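Acyl-CoA dehydrogenase (Mycobacterium thermoresistibile, PDB 3PFD) probably oxidises 2,3-saturated acyl-CoA thioesters to their 2,3-dehydroacyl forms, using a bound flavin (FAD) cofactor. Local coordinates at residues V86-A91 / Q262-A267; D94-L99 / L215-S220; E306-M311 / C335-V340; V340-T345 / D369-Q374. All blocks are in the same frame, centred on the assembly; numbering follows the deposited sequence.

Interaction 1 (V86-A91 / Q262-A267)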
loop_
_atom_site.group_PDB
_atom_site.type_symbol
_atom_site.label_atom_id
_atom_site.label_comp_id
_atom_site.label_asym_id
_atom_site.label_seq_id
_atom_site.Cartn_x
_atom_site.Cartn_y
_atom_site.Cartn_z
ATOM N N VAL C 86 -5.694 -13.774 26.064
ATOM C CA VAL C 86 -6.074 -12.901 27.196
ATOM C C VAL C 86 -5.720 -11.455 26.835
ATOM O O VAL C 86 -6.594 -10.559 26.821
ATOM C CB VAL C 86 -5.436 -13.395 28.558
ATOM C CG1 VAL C 86 -5.574 -12.347 29.723
ATOM C CG2 VAL C 86 -6.067 -14.698 28.964
ATOM N N ILE C 87 -4.467 -11.239 26.445
ATOM C CA ILE C 87 -4.000 -9.897 26.103
ATOM C C ILE C 87 -4.807 -9.277 24.964
ATOM O O ILE C 87 -5.222 -8.117 25.056
ATOM C CB ILE C 87 -2.496 -9.909 25.814
ATOM C CG1 ILE C 87 -1.752 -10.156 27.131
ATOM C CG2 ILE C 87 -2.024 -8.619 25.111
ATOM C CD1 ILE C 87 -0.412 -10.798 26.948
ATOM N N GLU C 88 -5.053 -10.080 23.930
ATOM C CA GLU C 88 -5.853 -9.693 22.772
ATOM C C GLU C 88 -7.275 -9.287 23.159
ATOM O O GLU C 88 -7.777 -8.264 22.694
ATOM C CB GLU C 88 -5.902 -10.876 21.779
ATOM C CG GLU C 88 -6.829 -10.734 20.551
ATOM C CD GLU C 88 -6.927 -12.057 19.757
ATOM O OE1 GLU C 88 -5.926 -12.814 19.737
ATOM O OE2 GLU C 88 -8.002 -12.364 19.189
ATOM N N GLU C 89 -7.937 -10.101 23.978
ATOM C CA GLU C 89 -9.333 -9.833 24.334
ATOM C C GLU C 89 -9.476 -8.598 25.231
ATOM O O GLU C 89 -10.498 -7.875 25.176
ATOM C CB GLU C 89 -9.994 -11.060 24.968
ATOM C CG GLU C 89 -10.321 -12.179 23.949
ATOM C CD GLU C 89 -11.368 -11.766 22.901
ATOM O OE1 GLU C 89 -12.195 -10.887 23.180
ATOM O OE2 GLU C 89 -11.351 -12.308 21.782
ATOM N N VAL C 90 -8.463 -8.349 26.054
ATOM C CA VAL C 90 -8.479 -7.144 26.876
ATOM C C VAL C 90 -8.215 -5.935 25.944
ATOM O O VAL C 90 -8.907 -4.939 26.037
ATOM C CB VAL C 90 -7.502 -7.204 28.104
ATOM C CG1 VAL C 90 -7.532 -5.899 28.906
ATOM C CG2 VAL C 90 -7.886 -8.326 29.048
ATOM N N ALA C 91 -7.263 -6.055 25.012
ATOM C CA ALA C 91 -6.895 -4.915 24.144
ATOM C C ALA C 91 -8.027 -4.478 23.211
ATOM O O ALA C 91 -8.122 -3.291 22.811
ATOM C CB ALA C 91 -5.650 -5.254 23.330
ATOM N N GLN C 262 -1.912 -7.975 21.208
ATOM C CA GLN C 262 -2.523 -6.702 21.581
ATOM C C GLN C 262 -3.058 -5.939 20.343
ATOM O O GLN C 262 -4.198 -5.427 20.324
ATOM C CB GLN C 262 -1.494 -5.851 22.340
ATOM C CG GLN C 262 -1.976 -4.463 22.737
ATOM C CD GLN C 262 -0.877 -3.685 23.418
ATOM O OE1 GLN C 262 0.024 -3.173 22.767
ATOM N NE2 GLN C 262 -0.922 -3.628 24.744
ATOM N N ALA C 263 -2.207 -5.866 19.331
ATOM C CA ALA C 263 -2.530 -5.159 18.105
ATOM C C ALA C 263 -3.690 -5.864 17.411
ATOM O O ALA C 263 -4.606 -5.204 16.904
ATOM C CB ALA C 263 -1.316 -5.091 17.192
ATOM N N VAL C 264 -3.662 -7.194 17.390
ATOM C CA VAL C 264 -4.776 -7.970 16.800
ATOM C C VAL C 264 -6.076 -7.582 17.535
ATOM O O VAL C 264 -7.087 -7.295 16.902
ATOM C CB VAL C 264 -4.514 -9.522 16.846
ATOM C CG1 VAL C 264 -5.802 -10.347 16.515
ATOM C CG2 VAL C 264 -3.399 -9.947 15.866
ATOM N N GLY C 265 -6.030 -7.565 18.877
ATOM C CA GLY C 265 -7.203 -7.208 19.702
ATOM C C GLY C 265 -7.743 -5.817 19.401
ATOM O O GLY C 265 -8.950 -5.649 19.131
ATOM N N ILE C 266 -6.866 -4.820 19.397
ATOM C CA ILE C 266 -7.296 -3.452 19.067
ATOM C C ILE C 266 -8.003 -3.443 17.720
ATOM O O ILE C 266 -9.112 -2.911 17.595
ATOM C CB ILE C 266 -6.119 -2.451 18.993
ATOM C CG1 ILE C 266 -5.349 -2.398 20.320
ATOM C CG2 ILE C 266 -6.636 -1.049 18.620
ATOM C CD1 ILE C 266 -3.962 -1.759 20.164
ATOM N N ALA C 267 -7.353 -4.026 16.705
ATOM C CA ALA C 267 -7.896 -4.037 15.358
ATOM C C ALA C 267 -9.286 -4.711 15.309
ATOM O O ALA C 267 -10.201 -4.232 14.625
ATOM C CB ALA C 267 -6.920 -4.758 14.433
#
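The carboxylate of E88 turns one face to V264, whose CG1 stands squarely over the carbon, 3.8 Å from E88 CD. The two oxygens are engaged by groups outside the pair of segments: OE1 by Y313, OE2 by salt bridges to R27 and R309. CG of E88 is anti to the backbone N (chi1 173°) and the chain runs on extended, which carries the acid alongside helix 256-280 to these partners. The other flat group, the amide of Q262, reaches beyond helix 80-91; its OE1 is hydrogen-bonded to Y376 OH and its NE2 to S98 OG, while its CG rests 3.8 Å from A91 CB. The helix axes come within 6.9 Å, crossing at -34° with both helices running roughly the same way. Such closeness is characteristic of a glycine- and alanine-lined helix crossing, and here it joins the N-terminal helical domain of the acyl-CoA dehydrogenase fold to the C-terminal one. G265 offers only its backbone, and its CA makes a CA-H...O contact of 3.2 Å with E88 O. A91 CB pushes in against Q262 O at 3.3 Å. I87 CG2 lies 4.0 Å from Q262 CB, and I266 CG1 touches A91 O at 3.8 Å.

Interaction 2 (D94-L99 / L215-S220)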
loop_
_atom_site.group_PDB
_atom_site.type_symbol
_atom_site.label_atom_id
_atom_site.label_comp_id
_atom_site.label_asym_id
_atom_site.label_seq_id
_atom_site.Cartn_x
_atom_site.Cartn_y
_atom_site.Cartn_z
ATOM N N ASP C 94 -9.753 -2.180 25.750
ATOM C CA ASP C 94 -8.962 -1.159 26.419
ATOM C C ASP C 94 -7.493 -1.520 26.393
ATOM O O ASP C 94 -7.050 -2.436 27.087
ATOM C CB ASP C 94 -9.449 -1.006 27.858
ATOM C CG ASP C 94 -8.689 0.015 28.631
ATOM O OD1 ASP C 94 -7.484 0.237 28.350
ATOM O OD2 ASP C 94 -9.291 0.563 29.572
ATOM N N CYS C 95 -6.741 -0.798 25.578
ATOM C CA CYS C 95 -5.346 -1.158 25.350
ATOM C C CYS C 95 -4.513 -0.854 26.588
ATOM O O CYS C 95 -3.653 -1.662 26.954
ATOM C CB CYS C 95 -4.806 -0.462 24.110
ATOM S SG CYS C 95 -3.172 -0.993 23.548
ATOM N N SER C 96 -4.782 0.257 27.279
ATOM C CA SER C 96 -4.041 0.498 28.539
ATOM C C SER C 96 -4.184 -0.670 29.513
ATOM O O SER C 96 -3.216 -1.096 30.127
ATOM C CB SER C 96 -4.423 1.813 29.204
ATOM O OG SER C 96 -4.162 2.913 28.343
ATOM N N ALA C 97 -5.407 -1.168 29.657
ATOM C CA ALA C 97 -5.683 -2.310 30.518
ATOM C C ALA C 97 -4.928 -3.565 30.086
ATOM O O ALA C 97 -4.429 -4.312 30.944
ATOM C CB ALA C 97 -7.211 -2.576 30.585
ATOM N N SER C 98 -4.865 -3.808 28.764
ATOM C CA SER C 98 -4.151 -4.971 28.217
ATOM C C SER C 98 -2.675 -5.009 28.638
ATOM O O SER C 98 -2.060 -6.076 28.691
ATOM C CB SER C 98 -4.280 -5.061 26.668
ATOM O OG SER C 98 -3.413 -4.129 26.020
ATOM N N LEU C 99 -2.124 -3.844 28.968
ATOM C CA LEU C 99 -0.723 -3.768 29.376
ATOM C C LEU C 99 -0.478 -4.315 30.794
ATOM O O LEU C 99 0.673 -4.515 31.192
ATOM C CB LEU C 99 -0.208 -2.329 29.219
ATOM C CG LEU C 99 0.035 -1.878 27.766
ATOM C CD1 LEU C 99 0.163 -0.358 27.670
ATOM C CD2 LEU C 99 1.294 -2.531 27.224
ATOM N N LEU C 215 0.150 10.229 22.974
ATOM C CA LEU C 215 -0.850 10.130 21.921
ATOM C C LEU C 215 -2.000 9.193 22.335
ATOM O O LEU C 215 -3.176 9.520 22.182
ATOM C CB LEU C 215 -0.174 9.618 20.633
ATOM C CG LEU C 215 -1.048 9.171 19.468
ATOM C CD1 LEU C 215 -2.074 10.230 19.110
ATOM C CD2 LEU C 215 -0.147 8.803 18.220
ATOM N N GLY C 216 -1.640 8.024 22.853
ATOM C CA GLY C 216 -2.615 7.007 23.214
ATOM C C GLY C 216 -2.098 6.224 24.399
ATOM O O GLY C 216 -1.182 6.679 25.099
ATOM N N ILE C 217 -2.671 5.038 24.624
ATOM C CA ILE C 217 -2.584 4.337 25.914
ATOM C C ILE C 217 -2.418 5.360 27.056
ATOM O O ILE C 217 -1.528 5.234 27.928
ATOM C CB ILE C 217 -1.528 3.182 25.942
ATOM C CG1 ILE C 217 -0.143 3.687 25.510
ATOM C CG2 ILE C 217 -2.003 2.043 25.040
ATOM C CD1 ILE C 217 1.006 2.804 25.926
ATOM N N LYS C 218 -3.267 6.390 27.005
ATOM C CA LYS C 218 -3.139 7.537 27.891
ATOM C C LYS C 218 -3.168 7.122 29.371
ATOM O O LYS C 218 -2.440 7.680 30.169
ATOM C CB LYS C 218 -4.220 8.568 27.610
ATOM C CG LYS C 218 -4.015 9.347 26.330
ATOM C CD LYS C 218 -4.727 10.653 26.404
ATOM C CE LYS C 218 -4.551 11.411 25.122
ATOM N NZ LYS C 218 -5.363 12.624 25.186
ATOM N N GLY C 219 -3.971 6.122 29.714
ATOM C CA GLY C 219 -4.056 5.661 31.101
ATOM C C GLY C 219 -2.916 4.805 31.620
ATOM O O GLY C 219 -2.799 4.608 32.813
ATOM N N SER C 220 -2.094 4.258 30.727
ATOM C CA SER C 220 -0.946 3.464 31.148
ATOM C C SER C 220 0.138 4.416 31.611
ATOM O O SER C 220 0.621 5.243 30.805
ATOM C CB SER C 220 -0.425 2.576 30.008
ATOM O OG SER C 220 0.799 1.969 30.384
HETATM O O HOH W 1 -6.031 4.784 27.997
#
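S96 and I217 bring their CA atoms to 4.9 Å where the first turn of helix 95-114 meets a type I beta turn running from I217 to S220. The hydroxyl of S96 points into the turn, its OG 3.2 Å from I217 CA. A water joins the two sides, 2.7 Å from S96 OG, and it also accepts a bond from G219 N. Beside this polar point the contact is apolar. I217 has CG1 in the crowded position between backbone N and carbonyl carbon (chi1 54°), which leaves CG2 to meet C95 SG at 3.6 Å and sends CD1 to L99, whose CD1 lies 3.7 Å from it; these two side chains cross at about a right angle. L99 CD1 also touches S220 OG. The helix start is set by D94, the N-cap residue, whose OD1 accepts from A97 N at 2.8 Å, from above the carboxylate plane. I217 belongs to the flavin pocket, so the turn links a middle-domain part of the cofactor site to the N-terminal helices. The turn sits in the loop between strands 206-211 and 222-233, with helix 363-373 packed beside I217 and helices 256-280, 80-91 and 24-47 flanking the start of helix 95-114.

Interaction 3 (E306-M311 / C335-V340)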
loop_
_atom_site.group_PDB
_atom_site.type_symbol
_atom_site.label_atom_id
_atom_site.label_comp_id
_atom_site.label_asym_id
_atom_site.label_seq_id
_atom_site.Cartn_x
_atom_site.Cartn_y
_atom_site.Cartn_z
ATOM N N GLU C 306 -7.188 -11.535 10.473
ATOM C CA GLU C 306 -7.128 -12.988 10.684
ATOM C C GLU C 306 -5.723 -13.512 10.364
ATOM O O GLU C 306 -5.222 -14.359 11.084
ATOM C CB GLU C 306 -8.201 -13.731 9.870
ATOM C CG GLU C 306 -8.182 -15.265 10.004
ATOM C CD GLU C 306 -8.414 -15.779 11.468
ATOM O OE1 GLU C 306 -8.840 -15.009 12.352
ATOM O OE2 GLU C 306 -8.174 -16.967 11.722
ATOM N N ALA C 307 -5.093 -13.003 9.305
ATOM C CA ALA C 307 -3.701 -13.369 9.011
ATOM C C ALA C 307 -2.765 -12.995 10.165
ATOM O O ALA C 307 -1.961 -13.814 10.622
ATOM C CB ALA C 307 -3.219 -12.731 7.711
ATOM N N ALA C 308 -2.903 -11.770 10.654
ATOM C CA ALA C 308 -2.096 -11.319 11.792
ATOM C C ALA C 308 -2.317 -12.229 13.019
ATOM O O ALA C 308 -1.354 -12.620 13.684
ATOM C CB ALA C 308 -2.427 -9.905 12.122
ATOM N N ARG C 309 -3.587 -12.552 13.307
ATOM C CA ARG C 309 -3.932 -13.389 14.475
ATOM C C ARG C 309 -3.229 -14.767 14.413
ATOM O O ARG C 309 -2.553 -15.179 15.369
ATOM C CB ARG C 309 -5.464 -13.537 14.627
ATOM C CG ARG C 309 -5.891 -14.450 15.780
ATOM C CD ARG C 309 -7.414 -14.659 15.891
ATOM N NE ARG C 309 -8.085 -13.461 16.399
ATOM C CZ ARG C 309 -8.839 -12.633 15.670
ATOM N NH1 ARG C 309 -9.043 -12.864 14.373
ATOM N NH2 ARG C 309 -9.394 -11.565 16.248
ATOM N N LEU C 310 -3.390 -15.464 13.292
ATOM C CA LEU C 310 -2.769 -16.762 13.120
ATOM C C LEU C 310 -1.236 -16.740 13.233
ATOM O O LEU C 310 -0.632 -17.667 13.800
ATOM C CB LEU C 310 -3.189 -17.359 11.780
ATOM C CG LEU C 310 -4.697 -17.586 11.735
ATOM C CD1 LEU C 310 -5.140 -17.800 10.281
ATOM C CD2 LEU C 310 -5.055 -18.797 12.637
ATOM N N MET C 311 -0.613 -15.690 12.695
ATOM C CA MET C 311 0.833 -15.578 12.788
ATOM C C MET C 311 1.295 -15.256 14.229
ATOM O O MET C 311 2.323 -15.754 14.679
ATOM C CB MET C 311 1.390 -14.583 11.777
ATOM C CG MET C 311 2.919 -14.621 11.757
ATOM S SD MET C 311 3.659 -14.156 10.200
ATOM C CE MET C 311 3.431 -12.394 10.198
ATOM N N CYS C 335 5.554 -7.158 14.055
ATOM C CA CYS C 335 5.601 -6.133 13.005
ATOM C C CYS C 335 4.329 -6.154 12.154
ATOM O O CYS C 335 3.695 -5.117 11.956
ATOM C CB CYS C 335 6.846 -6.313 12.101
ATOM S SG CYS C 335 7.080 -5.005 10.877
ATOM N N PHE C 336 3.939 -7.334 11.674
ATOM C CA PHE C 336 2.727 -7.452 10.809
ATOM C C PHE C 336 1.442 -7.058 11.549
ATOM O O PHE C 336 0.650 -6.245 11.054
ATOM C CB PHE C 336 2.585 -8.879 10.263
ATOM C CG PHE C 336 1.477 -9.036 9.230
ATOM C CD1 PHE C 336 1.577 -8.418 7.976
ATOM C CD2 PHE C 336 0.349 -9.796 9.514
ATOM C CE1 PHE C 336 0.572 -8.574 7.022
ATOM C CE2 PHE C 336 -0.673 -9.979 8.563
ATOM C CZ PHE C 336 -0.565 -9.360 7.311
ATOM N N ALA C 337 1.210 -7.644 12.721
ATOM C CA ALA C 337 -0.007 -7.295 13.470
ATOM C C ALA C 337 -0.126 -5.806 13.750
ATOM O O ALA C 337 -1.213 -5.248 13.661
ATOM C CB ALA C 337 -0.147 -8.090 14.767
ATOM N N SER C 338 0.981 -5.167 14.097
ATOM C CA SER C 338 0.924 -3.736 14.442
ATOM C C SER C 338 0.705 -2.896 13.200
ATOM O O SER C 338 -0.037 -1.915 13.244
ATOM C CB SER C 338 2.179 -3.278 15.215
ATOM O OG SER C 338 3.365 -3.577 14.495
ATOM N N ASP C 339 1.338 -3.273 12.089
ATOM C CA ASP C 339 1.041 -2.623 10.808
ATOM C C ASP C 339 -0.437 -2.793 10.460
ATOM O O ASP C 339 -1.095 -1.841 10.026
ATOM C CB ASP C 339 1.931 -3.141 9.661
ATOM C CG ASP C 339 3.365 -2.662 9.770
ATOM O OD1 ASP C 339 3.649 -1.799 10.602
ATOM O OD2 ASP C 339 4.220 -3.156 9.034
ATOM N N VAL C 340 -0.965 -4.001 10.669
ATOM C CA VAL C 340 -2.380 -4.267 10.366
ATOM C C VAL C 340 -3.316 -3.352 11.228
ATOM O O VAL C 340 -4.242 -2.699 10.708
ATOM C CB VAL C 340 -2.693 -5.765 10.498
ATOM C CG1 VAL C 340 -4.197 -6.022 10.549
ATOM C CG2 VAL C 340 -2.104 -6.569 9.281
#
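A308 is the bump that fills the hollow between F336, A337 and V340. Its CB lies 3.8 Å from both F336 CD2 and A337 CA, and the methyl CG2 of V340 stands at 4.4 Å. In return the ring of F336 drives edge-on into the opposite helix: its CE2 reaches A308 N at 3.5 Å and A307 CB at 3.8 Å, both near the ring plane. One face of the ring is covered from its own helix by V340 CG2, offset toward the rim. CG of F336 is anti to the backbone N (chi1 -173°), which throws the ring across the gap. Helices 292-321 and 326-352 follow each other and run antiparallel here, at 153° with axes 8.9 Å apart; they form a helical hairpin within the C-terminal helical domain of the acyl-CoA dehydrogenase fold. One turn further along helix 292-321, M311 brings its methyl against the root of the F336 side chain. Its bend at the last torsion (chi3 74°) tucks CE to 3.6 Å from F336 CB, and the two side chains cross at about a right angle. The third subunit of the tetramer also packs here, its M311 on A307 and its M303 on F336.

Interaction 4 (V340-T345 / D369-Q374). With FDA (dihydroflavine-adenine dinucleotide), chain B.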
loop_
_atom_site.group_PDB
_atom_site.type_symbol
_atom_site.label_atom_id
_atom_site.label_comp_id
_atom_site.label_asym_id
_atom_site.label_seq_id
_atom_site.Cartn_x
_atom_site.Cartn_y
_atom_site.Cartn_z
ATOM N N VAL C 340 -0.965 -4.001 10.669
ATOM C CA VAL C 340 -2.380 -4.267 10.366
ATOM C C VAL C 340 -3.316 -3.352 11.228
ATOM O O VAL C 340 -4.242 -2.699 10.708
ATOM C CB VAL C 340 -2.693 -5.765 10.498
ATOM C CG1 VAL C 340 -4.197 -6.022 10.549
ATOM C CG2 VAL C 340 -2.104 -6.569 9.281
ATOM N N ALA C 341 -3.020 -3.283 12.531
ATOM C CA ALA C 341 -3.807 -2.480 13.471
ATOM C C ALA C 341 -3.836 -1.015 13.077
ATOM O O ALA C 341 -4.854 -0.386 13.201
ATOM C CB ALA C 341 -3.265 -2.630 14.882
ATOM N N MET C 342 -2.689 -0.471 12.676
ATOM C CA MET C 342 -2.631 0.934 12.259
ATOM C C MET C 342 -3.554 1.212 11.080
ATOM O O MET C 342 -4.291 2.215 11.064
ATOM C CB MET C 342 -1.178 1.361 11.924
ATOM C CG MET C 342 -0.945 2.864 11.991
ATOM S SD MET C 342 -1.286 3.600 13.615
ATOM C CE MET C 342 -2.907 4.412 13.335
ATOM N N GLU C 343 -3.463 0.350 10.064
ATOM C CA GLU C 343 -4.315 0.460 8.890
ATOM C C GLU C 343 -5.802 0.246 9.244
ATOM O O GLU C 343 -6.644 1.013 8.827
ATOM C CB GLU C 343 -3.845 -0.518 7.770
ATOM C CG GLU C 343 -4.866 -0.704 6.610
ATOM C CD GLU C 343 -4.407 -1.740 5.558
ATOM O OE1 GLU C 343 -5.165 -2.005 4.594
ATOM O OE2 GLU C 343 -3.305 -2.312 5.707
ATOM N N VAL C 344 -6.106 -0.788 10.014
ATOM C CA VAL C 344 -7.493 -1.118 10.369
ATOM C C VAL C 344 -8.173 -0.016 11.171
ATOM O O VAL C 344 -9.316 0.371 10.856
ATOM C CB VAL C 344 -7.594 -2.485 11.135
ATOM C CG1 VAL C 344 -8.946 -2.643 11.810
ATOM C CG2 VAL C 344 -7.349 -3.662 10.165
ATOM N N THR C 345 -7.473 0.509 12.180
ATOM C CA THR C 345 -8.032 1.566 13.043
ATOM C C THR C 345 -8.186 2.899 12.314
ATOM O O THR C 345 -9.146 3.611 12.569
ATOM C CB THR C 345 -7.218 1.786 14.334
ATOM O OG1 THR C 345 -5.890 2.175 14.009
ATOM C CG2 THR C 345 -7.195 0.510 15.208
ATOM N N ASP C 369 -4.213 4.476 20.174
ATOM C CA ASP C 369 -3.570 3.324 20.821
ATOM C C ASP C 369 -2.809 2.439 19.833
ATOM O O ASP C 369 -1.747 1.923 20.161
ATOM C CB ASP C 369 -4.614 2.434 21.535
ATOM C CG ASP C 369 -5.320 3.146 22.692
ATOM O OD1 ASP C 369 -4.877 4.269 23.113
ATOM O OD2 ASP C 369 -6.329 2.565 23.176
ATOM N N ALA C 370 -3.382 2.197 18.655
ATOM C CA ALA C 370 -2.753 1.262 17.719
ATOM C C ALA C 370 -1.333 1.703 17.369
ATOM O O ALA C 370 -0.457 0.849 17.179
ATOM C CB ALA C 370 -3.597 1.096 16.438
ATOM N N LYS C 371 -1.115 3.017 17.292
ATOM C CA LYS C 371 0.181 3.574 16.913
ATOM C C LYS C 371 1.346 3.106 17.787
ATOM O O LYS C 371 2.439 2.913 17.273
ATOM C CB LYS C 371 0.151 5.114 16.877
ATOM C CG LYS C 371 1.503 5.759 16.462
ATOM C CD LYS C 371 1.840 5.470 14.965
ATOM C CE LYS C 371 3.372 5.370 14.740
ATOM N NZ LYS C 371 3.650 4.776 13.397
ATOM N N ILE C 372 1.122 2.927 19.096
ATOM C CA ILE C 372 2.207 2.488 19.983
ATOM C C ILE C 372 2.715 1.092 19.639
ATOM O O ILE C 372 3.885 0.794 19.880
ATOM C CB ILE C 372 1.846 2.561 21.521
ATOM C CG1 ILE C 372 3.092 2.403 22.408
ATOM C CG2 ILE C 372 0.852 1.471 21.897
ATOM C CD1 ILE C 372 4.219 3.468 22.172
ATOM N N THR C 373 1.852 0.235 19.091
ATOM C CA THR C 373 2.235 -1.152 18.851
ATOM C C THR C 373 3.356 -1.292 17.807
ATOM O O THR C 373 4.098 -2.277 17.826
ATOM C CB THR C 373 1.028 -2.064 18.514
ATOM O OG1 THR C 373 0.482 -1.673 17.254
ATOM C CG2 THR C 373 -0.066 -1.934 19.595
ATOM N N GLN C 374 3.462 -0.306 16.911
ATOM C CA GLN C 374 4.542 -0.247 15.899
ATOM C C GLN C 374 5.862 0.246 16.498
ATOM O O GLN C 374 6.934 0.169 15.846
ATOM C CB GLN C 374 4.137 0.681 14.740
ATOM C CG GLN C 374 2.917 0.210 13.977
ATOM C CD GLN C 374 2.507 1.169 12.870
ATOM O OE1 GLN C 374 2.152 2.326 13.136
ATOM N NE2 GLN C 374 2.567 0.693 11.615
HETATM P PA FDA B . 15.008 5.640 18.551
HETATM O O1A FDA B . 15.801 4.385 18.791
HETATM O O2A FDA B . 15.655 6.997 18.681
HETATM O O5B FDA B . 14.369 5.512 17.077
HETATM C C5B FDA B . 14.015 6.645 16.277
HETATM C C4B FDA B . 13.699 6.170 14.852
HETATM O O4B FDA B . 14.880 5.657 14.224
HETATM C C3B FDA B . 12.687 5.023 14.841
HETATM O O3B FDA B . 11.896 5.150 13.651
HETATM C C2B FDA B . 13.560 3.785 14.727
HETATM O O2B FDA B . 12.883 2.679 14.122
HETATM C C1B FDA B . 14.678 4.299 13.848
HETATM N N9A FDA B . 15.910 3.493 13.960
HETATM C C8A FDA B . 16.727 3.422 15.027
HETATM N N7A FDA B . 17.759 2.587 14.743
HETATM C C5A FDA B . 17.583 2.124 13.481
HETATM C C6A FDA B . 18.311 1.241 12.667
HETATM N N6A FDA B . 19.454 0.650 13.135
HETATM N N1A FDA B . 17.858 0.981 11.411
HETATM C C2A FDA B . 16.719 1.565 10.974
HETATM N N3A FDA B . 15.995 2.424 11.727
HETATM C C4A FDA B . 16.405 2.709 12.990
HETATM N N1 FDA B . 11.074 0.604 27.337
HETATM C C2 FDA B . 11.293 -0.039 28.525
HETATM O O2 FDA B . 12.460 -0.275 28.939
HETATM N N3 FDA B . 10.245 -0.426 29.282
HETATM C C4 FDA B . 8.975 -0.191 28.880
HETATM O O4 FDA B . 8.059 -0.562 29.633
HETATM C C4X FDA B . 8.715 0.448 27.651
HETATM N N5 FDA B . 7.465 0.796 27.285
HETATM C C5X FDA B . 7.257 1.833 26.455
HETATM C C6 FDA B . 6.041 2.533 26.458
HETATM C C7 FDA B . 5.878 3.664 25.638
HETATM C C7M FDA B . 4.564 4.416 25.631
HETATM C C8 FDA B . 6.901 4.073 24.794
HETATM C C8M FDA B . 6.751 5.280 23.884
HETATM C C9 FDA B . 8.095 3.376 24.784
HETATM C C9A FDA B . 8.282 2.269 25.619
HETATM N N10 FDA B . 9.574 1.724 25.784
HETATM C C10 FDA B . 9.801 0.849 26.881
HETATM C "C1'" FDA B . 10.696 2.241 25.000
HETATM C "C2'" FDA B . 10.682 1.712 23.559
HETATM O "O2'" FDA B . 11.051 0.318 23.460
HETATM C "C3'" FDA B . 11.563 2.620 22.728
HETATM O "O3'" FDA B . 10.829 3.844 22.474
HETATM C "C4'" FDA B . 11.982 1.969 21.396
HETATM O "O4'" FDA B . 12.915 0.912 21.631
HETATM C "C5'" FDA B . 12.618 2.970 20.441
HETATM O "O5'" FDA B . 13.604 3.741 21.140
HETATM P P FDA B . 13.556 5.345 21.028
HETATM O O1P FDA B . 12.184 5.794 21.465
HETATM O O2P FDA B . 14.781 5.911 21.707
HETATM O O3P FDA B . 13.633 5.611 19.440
#
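Apolar contact centres on A370, whose methyl faces A341 and T345. A370 CB is 4.1 Å from A341 CB and 3.5 Å from T345 OG1, so a hydroxyl and a methyl share the hollow across two helices that run antiparallel at 160°. M342, bent at both of its outer torsions, curls its sulphur against the other helix, with SD 3.6 Å from K371 CA. The same side chain crosses Q374 at about a right angle: CB lies over one face of the Q374 amide, and CG comes 3.3 Å from Q374 OE1.

Between the two segments the packing is without hydrogen bonds; those inside each segment shape the side chains, and K371 and Q374 also bond beyond them. T345 OG1 donates to A341 O at 2.9 Å, and the carbonyl also takes T345 N, the two donors arriving from opposite faces of its plane. T373 OG1 reaches A370 O in the carbonyl plane at 2.7 Å. K371 NZ meets Q374 OE1 at 2.9 Å from above the amide plane, while Q374 NE2 goes to D339.

Toward the cofactor, I372 turns its CD1 to the dimethylbenzene end of the flavin, 3.6 Å from FDA C8M, as the part that helix 363-373 contributes to the flavin pocket. K371 NZ is gripped by three oxygens, Q374 OE1 and, on the second subunit, Q350 OE1 and T346 O; its positive charge would probably polarise the Q374 amide and couple this helix packing to the subunit interface.

All four contacts are buried, but they differ in setting. Interaction 1 lies wholly within helical packing, untouched by other chains, and has the closest axes of the three helix pairs; interaction 3 borders the third subunit, and interactions 2 and 4 the second. Interactions 3 and 4 share V340 and use successive parts of helix 326-352, first against helix 292-321 and then against helix 363-373. Helix 256-280, which carries interaction 1, packs on all three of these and thus links the N-terminal helices to the C-terminal ones. Chemically, interaction 3 is purely apolar, interaction 2 mixes apolar contact with a water bridge, and interactions 2 and 4 each place an isoleucine against the flavin.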